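PDB 3SDO: nitrilotriacetate monooxygenase from Burkholderia pseudomallei, which probably acts as a flavin-dependent monooxygenase of the NtaA/SnaA/DszA family, oxidising its substrate using molecular oxygen and an FMN cofactor. Local coordinates for residues A[149-154]-A[222-227]; A[99-104]-A[155-160]. All coordinates share one frame; numbering follows the deposited sequence.

Interaction 1. Residues A[149-154]-A[222-227]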
loop_
_atom_site.group_PDB
_atom_site.type_symbol
_atom_site.label_atom_id
_atom_site.label_comp_id
_atom_site.label_asym_id
_atom_site.label_seq_id
_atom_site.Cartn_x
_atom_site.Cartn_y
_atom_site.Cartn_z
ATOM N N GLN A 149 22.080 -9.985 -12.231
ATOM C CA GLN A 149 22.078 -8.555 -11.942
ATOM C C GLN A 149 21.149 -8.172 -10.807
ATOM O O GLN A 149 21.057 -6.992 -10.482
ATOM C CB GLN A 149 21.693 -7.765 -13.199
ATOM C CG GLN A 149 22.657 -7.972 -14.361
ATOM C CD GLN A 149 24.088 -7.582 -14.010
ATOM O OE1 GLN A 149 24.329 -6.522 -13.426
ATOM N NE2 GLN A 149 25.044 -8.449 -14.353
ATOM N N ARG A 150 20.471 -9.144 -10.198
ATOM C CA ARG A 150 19.426 -8.812 -9.221
ATOM C C ARG A 150 19.973 -8.064 -7.995
ATOM O O ARG A 150 19.279 -7.207 -7.454
ATOM C CB ARG A 150 18.588 -10.036 -8.814
ATOM C CG ARG A 150 19.262 -11.059 -7.903
ATOM C CD ARG A 150 18.389 -12.338 -7.730
ATOM N NE ARG A 150 19.006 -13.335 -6.839
ATOM C CZ ARG A 150 19.962 -14.205 -7.188
ATOM N NH1 ARG A 150 20.454 -14.239 -8.426
ATOM N NH2 ARG A 150 20.447 -15.053 -6.282
ATOM N N TYR A 151 21.217 -8.338 -7.596
ATOM C CA TYR A 151 21.825 -7.617 -6.472
ATOM C C TYR A 151 22.305 -6.215 -6.836
ATOM O O TYR A 151 22.119 -5.275 -6.066
ATOM C CB TYR A 151 22.943 -8.437 -5.826
ATOM C CG TYR A 151 22.407 -9.702 -5.199
ATOM C CD1 TYR A 151 21.724 -9.669 -3.989
ATOM C CD2 TYR A 151 22.546 -10.927 -5.843
ATOM C CE1 TYR A 151 21.219 -10.848 -3.414
ATOM C CE2 TYR A 151 22.047 -12.098 -5.287
ATOM C CZ TYR A 151 21.387 -12.048 -4.078
ATOM O OH TYR A 151 20.905 -13.222 -3.549
ATOM N N ALA A 152 22.920 -6.078 -8.002
ATOM C CA ALA A 152 23.348 -4.766 -8.499
ATOM C C ALA A 152 22.123 -3.844 -8.645
ATOM O O ALA A 152 22.161 -2.682 -8.220
ATOM C CB ALA A 152 24.098 -4.899 -9.835
ATOM N N ILE A 153 21.045 -4.373 -9.217
ATOM C CA ILE A 153 19.792 -3.626 -9.371
ATOM C C ILE A 153 19.263 -3.163 -8.016
ATOM O O ILE A 153 18.907 -2.002 -7.852
ATOM C CB ILE A 153 18.704 -4.487 -10.110
ATOM C CG1 ILE A 153 19.057 -4.642 -11.593
ATOM C CG2 ILE A 153 17.293 -3.896 -9.982
ATOM C CD1 ILE A 153 18.141 -5.650 -12.328
ATOM N N ALA A 154 19.220 -4.085 -7.059
ATOM C CA ALA A 154 18.710 -3.817 -5.723
ATOM C C ALA A 154 19.563 -2.782 -4.971
ATOM O O ALA A 154 19.040 -1.921 -4.268
ATOM C CB ALA A 154 18.637 -5.126 -4.924
ATOM N N SER A 222 22.370 -15.859 0.297
ATOM C CA SER A 222 23.533 -16.094 -0.554
ATOM C C SER A 222 24.700 -15.214 -0.132
ATOM O O SER A 222 24.554 -14.306 0.704
ATOM C CB SER A 222 23.182 -15.777 -2.015
ATOM O OG SER A 222 23.050 -14.374 -2.233
ATOM N N ASP A 223 25.851 -15.474 -0.741
ATOM C CA ASP A 223 27.043 -14.692 -0.484
ATOM C C ASP A 223 26.747 -13.227 -0.808
ATOM O O ASP A 223 27.003 -12.356 0.025
ATOM C CB ASP A 223 28.239 -15.209 -1.302
ATOM C CG ASP A 223 28.777 -16.546 -0.787
ATOM O OD1 ASP A 223 28.229 -17.104 0.198
ATOM O OD2 ASP A 223 29.758 -17.043 -1.376
ATOM N N ASP A 224 26.196 -12.956 -1.994
ATOM C CA ASP A 224 25.873 -11.579 -2.384
ATOM C C ASP A 224 24.788 -10.983 -1.467
ATOM O O ASP A 224 24.831 -9.797 -1.133
ATOM C CB ASP A 224 25.374 -11.508 -3.827
ATOM C CG ASP A 224 26.470 -11.764 -4.854
ATOM O OD1 ASP A 224 27.659 -11.792 -4.503
ATOM O OD2 ASP A 224 26.119 -11.956 -6.032
ATOM N N GLY A 225 23.801 -11.803 -1.108
ATOM C CA GLY A 225 22.731 -11.373 -0.199
ATOM C C GLY A 225 23.269 -10.872 1.136
ATOM O O GLY A 225 22.881 -9.811 1.618
ATOM N N ILE A 226 24.180 -11.629 1.726
ATOM C CA ILE A 226 24.772 -11.269 3.018
ATOM C C ILE A 226 25.574 -9.978 2.901
ATOM O O ILE A 226 25.511 -9.104 3.758
ATOM C CB ILE A 226 25.631 -12.423 3.567
ATOM C CG1 ILE A 226 24.710 -13.551 4.016
ATOM C CG2 ILE A 226 26.503 -11.975 4.757
ATOM C CD1 ILE A 226 25.423 -14.865 4.328
ATOM N N ASP A 227 26.316 -9.853 1.811
ATOM C CA ASP A 227 27.097 -8.665 1.583
ATOM C C ASP A 227 26.221 -7.413 1.402
ATOM O O ASP A 227 26.523 -6.340 1.934
ATOM C CB ASP A 227 27.981 -8.855 0.358
ATOM C CG ASP A 227 29.114 -7.867 0.323
ATOM O OD1 ASP A 227 29.873 -7.804 1.323
ATOM O OD2 ASP A 227 29.227 -7.151 -0.690
HETATM O O HOH W 1 20.197 -14.214 -1.224
#
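The ring of Tyr151 packs against the start of helix 223-232, joining the first turns of two helices at the rim of the TIM-barrel fold of luciferase-like monooxygenases. Asp224 CB sits over one ring face, 3.6 Å from the centroid of the Tyr151 ring and 16° off its normal, a CH-pi contact. From there the carboxylate turns steeply, its plane 80° from the ring, and OD2 of Asp224 comes no nearer than 3.7 Å to Tyr151 CD2. Gly225 N comes up obliquely to CE1 of Tyr151, on the same side of the ring plane as Asp224 CB, and Gly225 CA lies close to the same carbon. At the far end Tyr151 OH stands 2.8 Å from Ser222 OG. Tyr151 OH hydrogen-bonds to a water 2.6 Å away, in the ring plane, which in turn accepts from Ser222 N, so a single water bridges the phenol and the backbone just before the helix.

Behind the ring, Arg150 supports the opposite face. Its CG lies above that face toward the rim, its guanidinium lays a face over CE2, and NH2 makes a weak hydrogen bond to the Tyr151 hydroxyl. The guanidinium is also held by a bond from NH1 to the carbonyl of His147, while the Tyr151 side chain touches Thr130. Tyr151, Ser222, Ser221 and His147 are all predicted FMN ligands, consistent with a flavin site bordered by this contact and by the amino end of helix 223-232. Ser222 is the N-cap of that helix: with chi1 at 72°, its OG turns back over the first turn and accepts from Gly225 N at 2.9 Å.

Interaction 2. Residues A[99-104]-A[155-160]; sequences MSSSYS and AEHLDV
Ser101 and His157 bring the two backbones nearest, CA to CA 6.2 Å, where the chain leaves strand 94-100 and loops past the middle of helix 150-165. His157 spans the gap with its CG anti to the backbone N (chi1 -175°), which carries the imidazole off the helix and into the loop. Ser101 CA lies almost squarely over one ring face, 3.9 Å from the centroid of the His157 ring, as a CH-pi contact, while Ser101 O comes within 3.1 Å of His157 CD2. The N-H of His157 NE2 is shared between two acceptors of one residue: Ser104 OG at 2.9 Å, tilted from the ring plane, and Ser104 O at 3.3 Å, in that plane though NE2 stands well above the carbonyl plane. Both bonds are bent, the first at 131°. Ser104 OG in turn donates a hydrogen bond to Ser100 O at 2.7 Å, in the carbonyl plane, so the loop is closed on itself and fixed to the helix by one chain of bonds. Ser100 OG accepts from Tyr103 N, an ST motif. Phe198 and Trp126 pack on the imidazole too, and Tyr103 O accepts from Asn108 of the second subunit. This is a buried strand-exit loop of a TIM barrel, close to Thr98, a predicted FMN ligand.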
loop_
_atom_site.group_PDB
_atom_site.type_symbol
_atom_site.label_atom_id
_atom_site.label_comp_id
_atom_site.label_asym_id
_atom_site.label_seq_id
_atom_site.Cartn_x
_atom_site.Cartn_y
_atom_site.Cartn_z
ATOM N N MET A 99 8.611 -4.948 -0.465
ATOM C CA MET A 99 8.439 -4.459 -1.820
ATOM C C MET A 99 9.694 -4.765 -2.632
ATOM O O MET A 99 10.806 -4.628 -2.145
ATOM C CB MET A 99 8.125 -2.967 -1.863
ATOM C CG MET A 99 7.527 -2.549 -3.205
ATOM S SD MET A 99 7.079 -0.819 -3.214
ATOM C CE MET A 99 5.603 -0.812 -2.185
ATOM N N SER A 100 9.478 -5.209 -3.864
ATOM C CA SER A 100 10.541 -5.678 -4.737
ATOM C C SER A 100 11.296 -4.526 -5.405
ATOM O O SER A 100 10.702 -3.556 -5.862
ATOM C CB SER A 100 9.950 -6.608 -5.822
ATOM O OG SER A 100 10.661 -6.481 -7.043
ATOM N N SER A 101 12.612 -4.667 -5.481
ATOM C CA SER A 101 13.456 -3.717 -6.181
ATOM C C SER A 101 13.304 -3.827 -7.688
ATOM O O SER A 101 13.509 -2.853 -8.370
ATOM C CB SER A 101 14.934 -3.969 -5.869
ATOM O OG SER A 101 15.129 -4.101 -4.489
ATOM N N SER A 102 12.991 -5.016 -8.203
ATOM C CA SER A 102 12.976 -5.222 -9.671
ATOM C C SER A 102 11.687 -4.750 -10.317
ATOM O O SER A 102 11.680 -4.399 -11.494
ATOM C CB SER A 102 13.204 -6.692 -10.022
ATOM O OG SER A 102 14.414 -7.167 -9.456
ATOM N N TYR A 103 10.606 -4.693 -9.543
ATOM C CA TYR A 103 9.288 -4.447 -10.118
ATOM C C TYR A 103 8.586 -3.230 -9.517
ATOM O O TYR A 103 7.373 -3.185 -9.447
ATOM C CB TYR A 103 8.440 -5.715 -9.985
ATOM C CG TYR A 103 9.132 -6.929 -10.579
ATOM C CD1 TYR A 103 9.539 -6.933 -11.902
ATOM C CD2 TYR A 103 9.446 -8.035 -9.794
ATOM C CE1 TYR A 103 10.192 -8.037 -12.456
ATOM C CE2 TYR A 103 10.087 -9.152 -10.343
ATOM C CZ TYR A 103 10.463 -9.136 -11.670
ATOM O OH TYR A 103 11.109 -10.228 -12.205
ATOM N N SER A 104 9.384 -2.242 -9.122
ATOM C CA SER A 104 8.890 -0.992 -8.551
ATOM C C SER A 104 9.792 0.128 -9.018
ATOM O O SER A 104 11.013 -0.055 -9.173
ATOM C CB SER A 104 8.979 -1.045 -7.054
ATOM O OG SER A 104 10.360 -0.962 -6.690
ATOM N N ALA A 155 20.873 -2.859 -5.127
ATOM C CA ALA A 155 21.762 -1.912 -4.456
ATOM C C ALA A 155 21.546 -0.503 -4.990
ATOM O O ALA A 155 21.445 0.437 -4.205
ATOM C CB ALA A 155 23.247 -2.333 -4.603
ATOM N N GLU A 156 21.511 -0.350 -6.320
ATOM C CA GLU A 156 21.304 0.966 -6.928
ATOM C C GLU A 156 19.907 1.529 -6.603
ATOM O O GLU A 156 19.761 2.710 -6.307
ATOM C CB GLU A 156 21.496 0.925 -8.451
ATOM C CG GLU A 156 21.545 2.319 -9.065
ATOM C CD GLU A 156 21.677 2.328 -10.574
ATOM O OE1 GLU A 156 22.179 1.329 -11.143
ATOM O OE2 GLU A 156 21.259 3.337 -11.182
ATOM N N HIS A 157 18.904 0.675 -6.687
ATOM C CA HIS A 157 17.512 1.026 -6.374
ATOM C C HIS A 157 17.403 1.588 -4.946
ATOM O O HIS A 157 16.779 2.633 -4.711
ATOM C CB HIS A 157 16.653 -0.240 -6.547
ATOM C CG HIS A 157 15.181 -0.035 -6.388
ATOM N ND1 HIS A 157 14.588 0.151 -5.159
ATOM C CD2 HIS A 157 14.171 -0.063 -7.296
ATOM C CE1 HIS A 157 13.275 0.243 -5.318
ATOM N NE2 HIS A 157 13.000 0.133 -6.608
ATOM N N LEU A 158 18.003 0.875 -3.997
ATOM C CA LEU A 158 18.014 1.307 -2.611
ATOM C C LEU A 158 18.725 2.646 -2.443
ATOM O O LEU A 158 18.249 3.519 -1.710
ATOM C CB LEU A 158 18.686 0.242 -1.745
ATOM C CG LEU A 158 18.717 0.477 -0.248
ATOM C CD1 LEU A 158 17.340 0.873 0.266
ATOM C CD2 LEU A 158 19.193 -0.781 0.473
ATOM N N ASP A 159 19.857 2.801 -3.134
ATOM C CA ASP A 159 20.646 4.038 -3.072
ATOM C C ASP A 159 19.804 5.212 -3.567
ATOM O O ASP A 159 19.869 6.298 -2.998
ATOM C CB ASP A 159 21.913 3.972 -3.936
ATOM C CG ASP A 159 23.004 3.110 -3.334
ATOM O OD1 ASP A 159 22.876 2.715 -2.162
ATOM O OD2 ASP A 159 23.996 2.806 -4.058
ATOM N N VAL A 160 19.015 4.979 -4.617
ATOM C CA VAL A 160 18.115 6.009 -5.136
ATOM C C VAL A 160 17.015 6.351 -4.115
ATOM O O VAL A 160 16.785 7.523 -3.813
ATOM C CB VAL A 160 17.488 5.593 -6.486
ATOM C CG1 VAL A 160 16.437 6.633 -6.971
ATOM C CG2 VAL A 160 18.589 5.448 -7.552
#

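Both interactions use helix 150-165: its first turns in interaction 1, its next ones in interaction 2. They meet directly, Ala154 CB lying 3.7 Å from Ser101 OG. Interaction 1 is the more open of the two, a helix-to-helix contact with an exposed carboxylate, a bridging water and a pair of close hydroxyls. Interaction 2 is buried and joins the helix to the loop after strand 94-100, with direct bonds from an imidazole. In each an aromatic ring from the helix carries a CH-pi contact on its face and polar partners at its end. Together they tie one helix to the loop after strand 94-100 and to helix 223-232, beside the predicted FMN site.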